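PDB 6ECX: StiE protein from Stigmatella aurantiaca, which probably transfers a methyl group from S-adenosylmethionine to a polyketide oxygen, serving as the O-methyltransferase domain of a modular polyketide synthase. Local coordinates for residues L80-D85 against D230-S235; G100-I105 against L161-A166; K114-T119 against G155-V160; E126-R131 against I141-R146. One frame throughout, in Å; residues are numbered along the deposited sequence.

Contact 1: L80-D85 against D230-S235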
# COMPACT_ATOMS: atom_id res chain seq x y z
N LEU A 80 2.83 9.11 -0.66
CA LEU A 80 2.10 8.37 -1.69
C LEU A 80 1.29 9.28 -2.62
O LEU A 80 1.19 9.01 -3.82
CB LEU A 80 1.15 7.36 -1.04
CG LEU A 80 1.78 6.01 -0.68
CD1 LEU A 80 0.96 5.31 0.42
CD2 LEU A 80 1.82 5.17 -1.95
N PHE A 81 0.67 10.31 -2.07
CA PHE A 81 -0.20 11.20 -2.84
C PHE A 81 0.53 12.45 -3.33
O PHE A 81 -0.12 13.40 -3.75
CB PHE A 81 -1.40 11.63 -1.99
CG PHE A 81 -2.49 10.60 -1.90
CD1 PHE A 81 -3.55 10.61 -2.79
CD2 PHE A 81 -2.47 9.64 -0.89
CE1 PHE A 81 -4.57 9.67 -2.68
CE2 PHE A 81 -3.48 8.71 -0.77
CZ PHE A 81 -4.53 8.71 -1.66
N ARG A 82 1.87 12.47 -3.26
CA ARG A 82 2.64 13.69 -3.48
C ARG A 82 2.29 14.39 -4.79
O ARG A 82 2.37 15.63 -4.87
CB ARG A 82 4.14 13.36 -3.47
CG ARG A 82 4.57 12.38 -4.58
CD ARG A 82 5.96 11.79 -4.25
NE ARG A 82 6.37 10.79 -5.24
CZ ARG A 82 5.99 9.51 -5.21
NH1 ARG A 82 5.19 9.06 -4.25
NH2 ARG A 82 6.42 8.68 -6.15
N ALA A 83 1.96 13.65 -5.82
CA ALA A 83 1.80 14.24 -7.14
C ALA A 83 0.34 14.39 -7.55
O ALA A 83 0.08 14.96 -8.61
CB ALA A 83 2.53 13.40 -8.20
N VAL A 84 -0.61 13.94 -6.72
CA VAL A 84 -2.02 13.90 -7.10
C VAL A 84 -2.69 15.21 -6.74
O VAL A 84 -2.56 15.72 -5.61
CB VAL A 84 -2.74 12.72 -6.42
CG1 VAL A 84 -4.21 12.71 -6.79
CG2 VAL A 84 -2.06 11.39 -6.75
N ASP A 85 -3.44 15.77 -7.68
CA ASP A 85 -4.27 16.95 -7.44
C ASP A 85 -5.70 16.45 -7.32
O ASP A 85 -6.38 16.23 -8.32
CB ASP A 85 -4.12 17.97 -8.57
CG ASP A 85 -5.00 19.21 -8.36
OD1 ASP A 85 -5.76 19.26 -7.37
OD2 ASP A 85 -4.91 20.15 -9.20
N ASP A 230 7.44 8.26 -11.18
CA ASP A 230 8.57 8.25 -10.25
C ASP A 230 8.22 7.38 -9.06
O ASP A 230 7.09 6.89 -8.92
CB ASP A 230 8.97 9.66 -9.79
CG ASP A 230 8.05 10.22 -8.75
OD1 ASP A 230 6.84 9.97 -8.85
OD2 ASP A 230 8.54 10.91 -7.84
N ALA A 231 9.21 7.20 -8.19
CA ALA A 231 9.10 6.25 -7.09
C ALA A 231 9.98 6.74 -5.94
O ALA A 231 11.11 7.17 -6.17
CB ALA A 231 9.52 4.86 -7.55
N VAL A 232 9.43 6.72 -4.73
CA VAL A 232 10.16 7.09 -3.52
C VAL A 232 10.41 5.83 -2.69
O VAL A 232 9.48 5.04 -2.44
CB VAL A 232 9.40 8.16 -2.71
CG1 VAL A 232 10.09 8.41 -1.37
CG2 VAL A 232 9.32 9.48 -3.50
N ASP A 233 11.65 5.64 -2.26
CA ASP A 233 12.07 4.49 -1.48
C ASP A 233 12.03 4.90 -0.01
O ASP A 233 12.86 5.70 0.45
CB ASP A 233 13.46 4.06 -1.91
CG ASP A 233 13.94 2.81 -1.21
OD1 ASP A 233 13.26 2.30 -0.31
OD2 ASP A 233 15.04 2.35 -1.56
N VAL A 234 11.07 4.35 0.74
CA VAL A 234 10.96 4.63 2.16
C VAL A 234 11.40 3.43 3.00
O VAL A 234 11.01 3.32 4.17
CB VAL A 234 9.54 5.09 2.54
CG1 VAL A 234 9.18 6.40 1.82
CG2 VAL A 234 8.52 4.02 2.18
N SER A 235 12.21 2.54 2.42
CA SER A 235 12.70 1.36 3.15
C SER A 235 13.32 1.73 4.49
O SER A 235 13.07 1.07 5.51
CB SER A 235 13.73 0.60 2.30
OG SER A 235 13.17 0.16 1.07
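R82 lies in a type I beta turn from F81 to V84, just after helix 64-80, and the backbone of strand 226-233 passes the turn at D230 and V232. The turn closes through V84 N to F81 O, 3.1 Å. The strand belongs to the large mixed sheet of a class I, Rossmann-like methyltransferase, between strands 283-292 and 313-314. One side chain carries the turn's share of the contact. R82 has CG between its backbone N and carbonyl carbon (chi1 61°), and from there to NE the chain is extended. This sends the guanidinium across to the strand. D230 comes from the opposite direction to form a salt bridge. R82 NH2 lies 3.0 Å from D230 OD1, with a bent N-H...O angle of 138°. R82 NE makes a weak bond to D230 OD2, at 3.4 Å. The two groups do not lie in one plane; the guanidinium and carboxylate planes are 54° apart. V232 CG2 sits over one guanidinium face, toward its rim, 3.7 Å from R82 NE. The cation thus meets a methyl group on its face as well as a carboxylate. Outside the two segments, R82 NH1 bonds to V79 O and R82 NH2 to L287 O, which should hold the group's rotation. The strand ends in an Asx turn ahead of helix 235-242. There S235 N bonds to D233 OD1 at 2.9 Å, and the same oxygen takes S235 OG on its syn lone pair.

Contact 2: G100-I105 against L161-A166; sequences GSDLII and LGFEVA. With SAM (S-adenosylmethionine), chain B.
The S-adenosylmethionine pocket of the Rossmann-like domain is where D102 and F163 meet. D102 is in the first turn of helix 101-109, after the glycine-rich loop, and F163 is at the end of strand 157-163. The carboxylate of D102 lies at the edge of the F163 ring, with OD2 3.4 Å from F163 CD2. The two flat groups stand almost perpendicular, 86° apart. F163 has CG anti to its carbonyl carbon (chi1 -54°), which turns the ring back toward the helix. D102 CB also comes loosely to L161 CD1, 4.4 Å away. The same strand end holds the cofactor by its backbone. The amino group of SAM donates to F163 O, with SAM N 3.1 Å away. Next along the chain, E164 O packs on SAM C5' at 3.4 Å, and V165 CG1 faces the ribose at SAM O4', 3.7 Å off. E164 OE2 lies 3.9 Å from the transferable methyl, SAM CE. D102 OD2 is also 3.7 Å from a carboxylate oxygen, SAM O. Its strong partner is R77, itself a cofactor-binding residue, through a salt bridge. The chemistry fits an indirect role: D102 probably helps position R77, whose positive charge probably offsets the closeness of the D102 and SAM carboxylates, while the partly positive rim of the F163 ring suits the charge beside it.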
# COMPACT_ATOMS: atom_id res chain seq x y z
N GLY A 100 -11.35 0.72 4.84
CA GLY A 100 -11.95 1.86 4.18
C GLY A 100 -11.42 3.22 4.58
O GLY A 100 -11.96 4.24 4.09
N SER A 101 -10.38 3.29 5.40
CA SER A 101 -9.88 4.58 5.90
C SER A 101 -9.44 5.50 4.75
O SER A 101 -9.76 6.70 4.75
CB SER A 101 -8.73 4.35 6.88
OG SER A 101 -9.18 3.58 7.98
N ASP A 102 -8.70 4.97 3.78
CA ASP A 102 -8.22 5.79 2.68
C ASP A 102 -9.38 6.37 1.86
O ASP A 102 -9.39 7.56 1.53
CB ASP A 102 -7.29 4.97 1.80
CG ASP A 102 -5.95 4.72 2.46
OD1 ASP A 102 -5.30 5.70 2.88
OD2 ASP A 102 -5.55 3.54 2.56
N LEU A 103 -10.39 5.54 1.56
CA LEU A 103 -11.55 6.04 0.83
C LEU A 103 -12.33 7.06 1.64
O LEU A 103 -12.80 8.07 1.10
CB LEU A 103 -12.48 4.89 0.45
CG LEU A 103 -11.94 3.89 -0.58
CD1 LEU A 103 -12.92 2.74 -0.75
CD2 LEU A 103 -11.70 4.59 -1.90
N ILE A 104 -12.51 6.79 2.93
CA ILE A 104 -13.29 7.70 3.76
C ILE A 104 -12.59 9.05 3.91
O ILE A 104 -13.22 10.11 3.83
CB ILE A 104 -13.56 7.04 5.13
CG1 ILE A 104 -14.60 5.91 4.97
CG2 ILE A 104 -13.95 8.09 6.16
CD1 ILE A 104 -14.74 5.04 6.21
N ILE A 105 -11.28 9.03 4.17
CA ILE A 105 -10.53 10.27 4.31
C ILE A 105 -10.60 11.08 3.02
O ILE A 105 -10.82 12.30 3.04
CB ILE A 105 -9.08 9.96 4.72
CG1 ILE A 105 -9.03 9.47 6.17
CG2 ILE A 105 -8.18 11.18 4.52
CD1 ILE A 105 -7.70 8.90 6.56
N LEU A 161 -5.91 3.18 -6.37
CA LEU A 161 -5.09 3.04 -5.18
C LEU A 161 -4.85 1.55 -4.92
O LEU A 161 -5.79 0.74 -4.96
CB LEU A 161 -5.77 3.64 -3.92
CG LEU A 161 -6.47 4.99 -3.94
CD1 LEU A 161 -7.04 5.31 -2.56
CD2 LEU A 161 -5.51 6.08 -4.36
N GLY A 162 -3.59 1.21 -4.63
CA GLY A 162 -3.26 -0.14 -4.19
C GLY A 162 -2.14 -0.06 -3.18
O GLY A 162 -0.96 -0.09 -3.55
N PHE A 163 -2.48 0.07 -1.89
CA PHE A 163 -1.49 0.19 -0.83
C PHE A 163 -1.34 -1.19 -0.19
O PHE A 163 -2.25 -1.66 0.51
CB PHE A 163 -1.89 1.25 0.19
CG PHE A 163 -2.18 2.62 -0.42
CD1 PHE A 163 -1.58 3.01 -1.63
CD2 PHE A 163 -3.06 3.51 0.21
CE1 PHE A 163 -1.86 4.25 -2.19
CE2 PHE A 163 -3.34 4.76 -0.35
CZ PHE A 163 -2.73 5.13 -1.56
N GLU A 164 -0.22 -1.84 -0.47
CA GLU A 164 0.09 -3.18 0.03
C GLU A 164 -1.01 -4.18 -0.37
O GLU A 164 -1.53 -4.93 0.46
CB GLU A 164 0.29 -3.17 1.54
CG GLU A 164 1.47 -2.34 2.02
CD GLU A 164 1.67 -2.44 3.53
OE1 GLU A 164 2.36 -1.56 4.10
OE2 GLU A 164 1.14 -3.39 4.14
N VAL A 165 -1.36 -4.18 -1.65
CA VAL A 165 -2.42 -5.04 -2.16
C VAL A 165 -1.90 -5.90 -3.31
O VAL A 165 -2.03 -7.13 -3.28
CB VAL A 165 -3.64 -4.22 -2.63
CG1 VAL A 165 -4.75 -5.17 -3.07
CG2 VAL A 165 -4.12 -3.28 -1.53
N ALA A 166 -1.34 -5.26 -4.33
CA ALA A 166 -0.92 -5.99 -5.53
C ALA A 166 0.02 -7.13 -5.18
O ALA A 166 -0.02 -8.20 -5.81
CB ALA A 166 -0.25 -5.03 -6.53
N SAM B . -5.09 -0.71 1.48
CA SAM B . -5.57 -0.92 2.84
C SAM B . -4.76 -0.09 3.83
O SAM B . -3.71 0.42 3.46
OXT SAM B . -5.13 0.09 5.00
CB SAM B . -5.51 -2.39 3.20
CG SAM B . -4.16 -3.05 2.93
SD SAM B . -4.15 -4.74 3.59
CE SAM B . -2.40 -4.93 4.01
C5' SAM B . -4.42 -5.75 2.11
C4' SAM B . -5.85 -5.63 1.56
O4' SAM B . -5.98 -6.17 0.26
C3' SAM B . -6.92 -6.33 2.40
O3' SAM B . -7.99 -5.40 2.51
C2' SAM B . -7.38 -7.50 1.54
O2' SAM B . -8.74 -7.86 1.72
C1' SAM B . -7.17 -6.93 0.15
N9 SAM B . -7.04 -7.91 -0.94
C8 SAM B . -6.12 -8.93 -1.02
N7 SAM B . -6.30 -9.58 -2.19
C5 SAM B . -7.32 -9.01 -2.87
C6 SAM B . -7.91 -9.28 -4.09
N6 SAM B . -7.48 -10.28 -4.85
N1 SAM B . -8.96 -8.50 -4.53
C2 SAM B . -9.42 -7.45 -3.77
N3 SAM B . -8.82 -7.19 -2.55
C4 SAM B . -7.79 -7.96 -2.10

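Contact 3: K114-T119 against G155-V160. With SAM (S-adenosylmethionine), chain B; GOL (glycerol), chain E.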
# COMPACT_ATOMS: atom_id res chain seq x y z
N LYS A 114 -16.15 10.57 -6.17
CA LYS A 114 -16.88 9.31 -6.11
C LYS A 114 -15.85 8.19 -6.02
O LYS A 114 -14.92 8.14 -6.82
CB LYS A 114 -17.75 9.10 -7.35
CG LYS A 114 -18.72 10.25 -7.67
CD LYS A 114 -20.12 9.98 -7.10
CE LYS A 114 -21.12 11.06 -7.50
NZ LYS A 114 -22.48 10.75 -6.99
N LEU A 115 -16.01 7.28 -5.05
CA LEU A 115 -14.96 6.30 -4.77
C LEU A 115 -15.57 4.92 -4.58
O LEU A 115 -16.61 4.77 -3.93
CB LEU A 115 -14.16 6.68 -3.51
CG LEU A 115 -13.71 8.15 -3.39
CD1 LEU A 115 -14.75 9.03 -2.66
CD2 LEU A 115 -12.39 8.22 -2.67
N ASP A 116 -14.94 3.91 -5.19
CA ASP A 116 -15.35 2.52 -5.02
C ASP A 116 -14.21 1.73 -4.40
O ASP A 116 -13.04 1.99 -4.67
CB ASP A 116 -15.74 1.88 -6.37
CG ASP A 116 -16.96 2.56 -6.99
OD1 ASP A 116 -17.87 2.89 -6.21
OD2 ASP A 116 -17.00 2.78 -8.23
N GLY A 117 -14.55 0.76 -3.56
CA GLY A 117 -13.55 -0.12 -2.97
C GLY A 117 -13.90 -1.58 -3.19
O GLY A 117 -15.08 -1.96 -3.14
N TYR A 118 -12.87 -2.39 -3.45
CA TYR A 118 -12.99 -3.85 -3.47
C TYR A 118 -12.16 -4.44 -2.34
O TYR A 118 -11.03 -4.01 -2.11
CB TYR A 118 -12.48 -4.47 -4.79
CG TYR A 118 -13.41 -4.51 -5.98
CD1 TYR A 118 -14.62 -3.84 -5.99
CD2 TYR A 118 -13.04 -5.22 -7.13
CE1 TYR A 118 -15.44 -3.89 -7.08
CE2 TYR A 118 -13.87 -5.27 -8.24
CZ TYR A 118 -15.08 -4.60 -8.20
OH TYR A 118 -15.94 -4.63 -9.27
N THR A 119 -12.72 -5.42 -1.65
CA THR A 119 -11.95 -6.27 -0.75
C THR A 119 -12.51 -7.68 -0.85
O THR A 119 -13.70 -7.88 -1.08
CB THR A 119 -12.01 -5.77 0.70
OG1 THR A 119 -11.30 -6.68 1.56
CG2 THR A 119 -13.45 -5.67 1.17
N GLY A 155 -16.62 0.68 -13.07
CA GLY A 155 -16.65 2.03 -13.59
C GLY A 155 -15.34 2.38 -14.28
O GLY A 155 -14.47 1.53 -14.48
N MET A 156 -15.22 3.66 -14.60
CA MET A 156 -14.05 4.21 -15.27
C MET A 156 -13.47 5.29 -14.35
O MET A 156 -14.17 6.24 -13.98
CB MET A 156 -14.44 4.78 -16.64
CG MET A 156 -13.28 5.28 -17.47
SD MET A 156 -12.08 3.99 -17.86
CE MET A 156 -13.06 2.92 -18.91
N TYR A 157 -12.19 5.14 -13.98
CA TYR A 157 -11.61 5.89 -12.89
C TYR A 157 -10.51 6.84 -13.36
O TYR A 157 -9.91 6.66 -14.42
CB TYR A 157 -11.06 4.92 -11.82
CG TYR A 157 -12.18 4.06 -11.30
CD1 TYR A 157 -13.04 4.53 -10.31
CD2 TYR A 157 -12.44 2.81 -11.85
CE1 TYR A 157 -14.13 3.77 -9.86
CE2 TYR A 157 -13.51 2.03 -11.40
CZ TYR A 157 -14.34 2.51 -10.40
OH TYR A 157 -15.39 1.75 -9.96
N ASP A 158 -10.29 7.87 -12.55
CA ASP A 158 -9.20 8.82 -12.74
C ASP A 158 -8.01 8.51 -11.86
O ASP A 158 -6.88 8.86 -12.21
CB ASP A 158 -9.68 10.24 -12.42
CG ASP A 158 -10.85 10.66 -13.27
OD1 ASP A 158 -10.95 10.19 -14.42
OD2 ASP A 158 -11.68 11.44 -12.78
N LEU A 159 -8.24 7.83 -10.73
CA LEU A 159 -7.18 7.52 -9.78
C LEU A 159 -7.46 6.13 -9.23
O LEU A 159 -8.61 5.81 -8.93
CB LEU A 159 -7.14 8.55 -8.63
CG LEU A 159 -6.30 8.27 -7.38
CD1 LEU A 159 -4.80 8.31 -7.71
CD2 LEU A 159 -6.62 9.31 -6.28
N VAL A 160 -6.41 5.29 -9.16
CA VAL A 160 -6.50 3.93 -8.62
C VAL A 160 -5.49 3.78 -7.49
O VAL A 160 -4.33 4.20 -7.63
CB VAL A 160 -6.28 2.86 -9.70
CG1 VAL A 160 -6.31 1.44 -9.10
CG2 VAL A 160 -7.33 2.94 -10.81
N SAM B . -5.09 -0.71 1.48
CA SAM B . -5.57 -0.92 2.84
C SAM B . -4.76 -0.09 3.83
O SAM B . -3.71 0.42 3.46
OXT SAM B . -5.13 0.09 5.00
CB SAM B . -5.51 -2.39 3.20
CG SAM B . -4.16 -3.05 2.93
SD SAM B . -4.15 -4.74 3.59
CE SAM B . -2.40 -4.93 4.01
C5' SAM B . -4.42 -5.75 2.11
C4' SAM B . -5.85 -5.63 1.56
O4' SAM B . -5.98 -6.17 0.26
C3' SAM B . -6.92 -6.33 2.40
O3' SAM B . -7.99 -5.40 2.51
C2' SAM B . -7.38 -7.50 1.54
O2' SAM B . -8.74 -7.86 1.72
C1' SAM B . -7.17 -6.93 0.15
N9 SAM B . -7.04 -7.91 -0.94
C8 SAM B . -6.12 -8.93 -1.02
N7 SAM B . -6.30 -9.58 -2.19
C5 SAM B . -7.32 -9.01 -2.87
C6 SAM B . -7.91 -9.28 -4.09
N6 SAM B . -7.48 -10.28 -4.85
N1 SAM B . -8.96 -8.50 -4.53
C2 SAM B . -9.42 -7.45 -3.77
N3 SAM B . -8.82 -7.19 -2.55
C4 SAM B . -7.79 -7.96 -2.10
C1 GOL E . -16.91 5.65 -12.37
O1 GOL E . -17.60 5.56 -13.58
C2 GOL E . -17.94 5.86 -11.23
O2 GOL E . -18.92 4.88 -11.23
C3 GOL E . -17.08 5.88 -9.92
O3 GOL E . -17.84 5.28 -8.91
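D116 and Y157 meet through one short hydrogen bond, the tight centre of this contact. Y157 OH donates to D116 OD2 at 2.6 Å, using the anti lone pair of the oxygen. The D116 side chain runs nearly perpendicular to that of Y157, and carboxylate and ring planes are 89° apart, with OD2 near the ring plane at its edge. Y157 has CG anti to its carbonyl carbon (chi1 -60°), which carries the hydroxyl toward strand 114-119. The other oxygen, D116 OD1, forms a salt bridge with R142, so the carboxylate is gripped at both ends. That salt bridge, helped by the hydroxyl donors, probably favours the ionised form of D116. The outer side is looser and is filled by a glycerol, probably from the crystallisation liquor. Its O3 donates to D116 OD2 at 2.7 Å, so that one oxygen accepts twice. Glycerol C1 lies over a face of the Y157 ring, and GOL C3 is 3.6 Å from Y157 CE1. M156 N makes a weak bond to GOL O1 at 3.2 Å. The cofactor is at the other end of strand 114-119, where T119 OG1 lies 2.8 Å from SAM O2'. The bond of D116 and Y157 passes over strand 91-94, which lies between their two strands. It ties the starts of parallel strands, the end remote from the cofactor, in the Rossmann-like sheet of class I methyltransferases.

Contact 4: E126-R131 against I141-R146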
# COMPACT_ATOMS: atom_id res chain seq x y z
N GLU A 126 -18.26 -5.53 5.34
CA GLU A 126 -19.26 -5.09 6.30
C GLU A 126 -18.77 -3.87 7.08
O GLU A 126 -19.51 -2.90 7.26
CB GLU A 126 -19.61 -6.23 7.27
CG GLU A 126 -20.24 -7.41 6.61
CD GLU A 126 -20.40 -8.58 7.56
OE1 GLU A 126 -20.07 -8.42 8.76
OE2 GLU A 126 -20.86 -9.65 7.11
N VAL A 127 -17.52 -3.92 7.55
CA VAL A 127 -16.97 -2.79 8.29
C VAL A 127 -16.93 -1.54 7.41
O VAL A 127 -17.41 -0.47 7.80
CB VAL A 127 -15.57 -3.13 8.83
CG1 VAL A 127 -14.90 -1.90 9.42
CG2 VAL A 127 -15.67 -4.26 9.86
N CYS A 128 -16.34 -1.66 6.21
CA CYS A 128 -16.29 -0.52 5.30
C CYS A 128 -17.67 0.10 5.11
O CYS A 128 -17.83 1.32 5.27
CB CYS A 128 -15.73 -0.96 3.95
SG CYS A 128 -13.95 -1.28 4.02
N LYS A 129 -18.68 -0.71 4.79
CA LYS A 129 -20.01 -0.17 4.55
C LYS A 129 -20.54 0.55 5.78
O LYS A 129 -21.15 1.62 5.66
CB LYS A 129 -20.97 -1.29 4.13
CG LYS A 129 -20.67 -1.85 2.74
CD LYS A 129 -21.63 -2.98 2.38
CE LYS A 129 -21.44 -3.42 0.94
NZ LYS A 129 -22.31 -4.58 0.59
N GLN A 130 -20.30 0.00 6.97
CA GLN A 130 -20.83 0.64 8.17
C GLN A 130 -20.13 1.97 8.42
O GLN A 130 -20.78 3.00 8.67
CB GLN A 130 -20.68 -0.28 9.37
CG GLN A 130 -20.96 0.39 10.71
CD GLN A 130 -19.72 1.08 11.29
OE1 GLN A 130 -19.79 2.23 11.73
NE2 GLN A 130 -18.60 0.38 11.28
N ARG A 131 -18.79 1.97 8.37
CA ARG A 131 -18.04 3.19 8.60
C ARG A 131 -18.37 4.25 7.55
O ARG A 131 -18.42 5.44 7.87
CB ARG A 131 -16.54 2.90 8.60
CG ARG A 131 -16.05 2.00 9.76
CD ARG A 131 -14.51 1.82 9.66
NE ARG A 131 -13.79 3.04 10.04
CZ ARG A 131 -12.66 3.47 9.47
NH1 ARG A 131 -12.10 2.80 8.46
NH2 ARG A 131 -12.09 4.59 9.90
N ILE A 141 -19.44 6.62 -1.79
CA ILE A 141 -18.52 5.49 -1.64
C ILE A 141 -19.30 4.19 -1.72
O ILE A 141 -20.23 3.97 -0.93
CB ILE A 141 -17.74 5.58 -0.32
CG1 ILE A 141 -16.97 6.89 -0.23
CG2 ILE A 141 -16.76 4.38 -0.17
CD1 ILE A 141 -16.11 6.99 1.00
N ARG A 142 -18.92 3.31 -2.65
CA ARG A 142 -19.49 1.96 -2.71
C ARG A 142 -18.41 0.94 -2.37
O ARG A 142 -17.25 1.08 -2.77
CB ARG A 142 -20.10 1.64 -4.08
CG ARG A 142 -21.19 2.59 -4.55
CD ARG A 142 -21.63 2.20 -5.95
NE ARG A 142 -20.52 2.24 -6.91
CZ ARG A 142 -20.64 1.83 -8.17
NH1 ARG A 142 -21.80 1.35 -8.59
NH2 ARG A 142 -19.61 1.91 -9.01
N ILE A 143 -18.81 -0.09 -1.63
CA ILE A 143 -17.93 -1.16 -1.18
C ILE A 143 -18.43 -2.47 -1.77
O ILE A 143 -19.64 -2.74 -1.77
CB ILE A 143 -17.89 -1.26 0.35
CG1 ILE A 143 -17.51 0.09 0.97
CG2 ILE A 143 -16.92 -2.36 0.79
CD1 ILE A 143 -16.07 0.53 0.62
N PHE A 144 -17.51 -3.30 -2.26
CA PHE A 144 -17.87 -4.60 -2.81
C PHE A 144 -16.91 -5.65 -2.29
O PHE A 144 -15.70 -5.41 -2.23
CB PHE A 144 -17.83 -4.61 -4.34
CG PHE A 144 -18.70 -3.57 -5.00
CD1 PHE A 144 -18.21 -2.28 -5.23
CD2 PHE A 144 -19.97 -3.88 -5.45
CE1 PHE A 144 -18.99 -1.32 -5.86
CE2 PHE A 144 -20.76 -2.93 -6.09
CZ PHE A 144 -20.27 -1.65 -6.29
N GLN A 145 -17.45 -6.81 -1.92
CA GLN A 145 -16.64 -7.99 -1.66
C GLN A 145 -16.40 -8.66 -3.01
O GLN A 145 -17.19 -9.47 -3.48
CB GLN A 145 -17.34 -8.94 -0.68
CG GLN A 145 -16.43 -10.06 -0.17
CD GLN A 145 -17.20 -11.17 0.52
OE1 GLN A 145 -18.43 -11.15 0.58
NE2 GLN A 145 -16.48 -12.15 1.04
N ARG A 146 -15.30 -8.28 -3.66
CA ARG A 146 -14.99 -8.77 -4.99
C ARG A 146 -13.48 -8.91 -5.13
O ARG A 146 -12.71 -8.33 -4.35
CB ARG A 146 -15.56 -7.84 -6.09
CG ARG A 146 -17.08 -7.67 -6.03
CD ARG A 146 -17.75 -7.82 -7.38
NE ARG A 146 -17.87 -6.53 -8.05
CZ ARG A 146 -19.03 -5.95 -8.35
NH1 ARG A 146 -20.17 -6.55 -8.07
NH2 ARG A 146 -19.03 -4.78 -8.97
O HOH W 1 -21.80 -4.66 -2.49
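Apolar packing of C128 on I143 joins helix 122-134 to strand 141-145, the last two elements of a beta-alpha-beta unit. I143 has CG1 anti to its carbonyl carbon (chi1 -54°), which turns both branches toward the helix. C128 CB therefore rests against I143 CG1, CG2 and CD1 together, nearest to CG1 at 3.6 Å. Beyond the two segments I143 also packs on L103 of helix 101-109. The second apolar touch is made by the aliphatic part of K129. Its chain is extended beyond CG and runs alongside I143, pointing the other way, with K129 CG 3.7 Å from I143 CB. Further out, K129 CE lies 3.3 Å from I143 O. The polar part runs through water. In the K129 conformer described, a water accepts from K129 NZ at 3.1 Å and donates to I143 O at 3.0 Å. This link is less certain, because K129 has a second conformer. No direct hydrogen bond crosses the contact. Strand 141-145 is the outermost on this side of the sheet. R142 and F144 pair with strand 114-119, while the carbonyl of I143 meets the water. The contact is therefore apolar on the inner side and water-mediated at the strand edge: burial of C128 and I143 probably gives most of the hold, and the ammonium of K129 probably adds only a little.

All four contacts reach the same mixed sheet. Contacts 2 and 3 share strand 157-163, contact 2 at its cofactor end and contact 3 at its start. Both join buried residues, and contact 2 is the most central. Contact 4, at an outer strand, is buried at C128 and I143 with exposed K129 at its rim. Contact 1, on strand 226-233 across the chain's centre from contact 4, is partly buried. F81 of contact 1 packs on F163 and L161 of contact 2, L103 of contact 2 on L115 of contact 3, and Y118 of contact 3 on F144 of contact 4. Chemistry follows place: salt bridge, carboxylate at a ring edge, short hydrogen bond, then apolar packing with water.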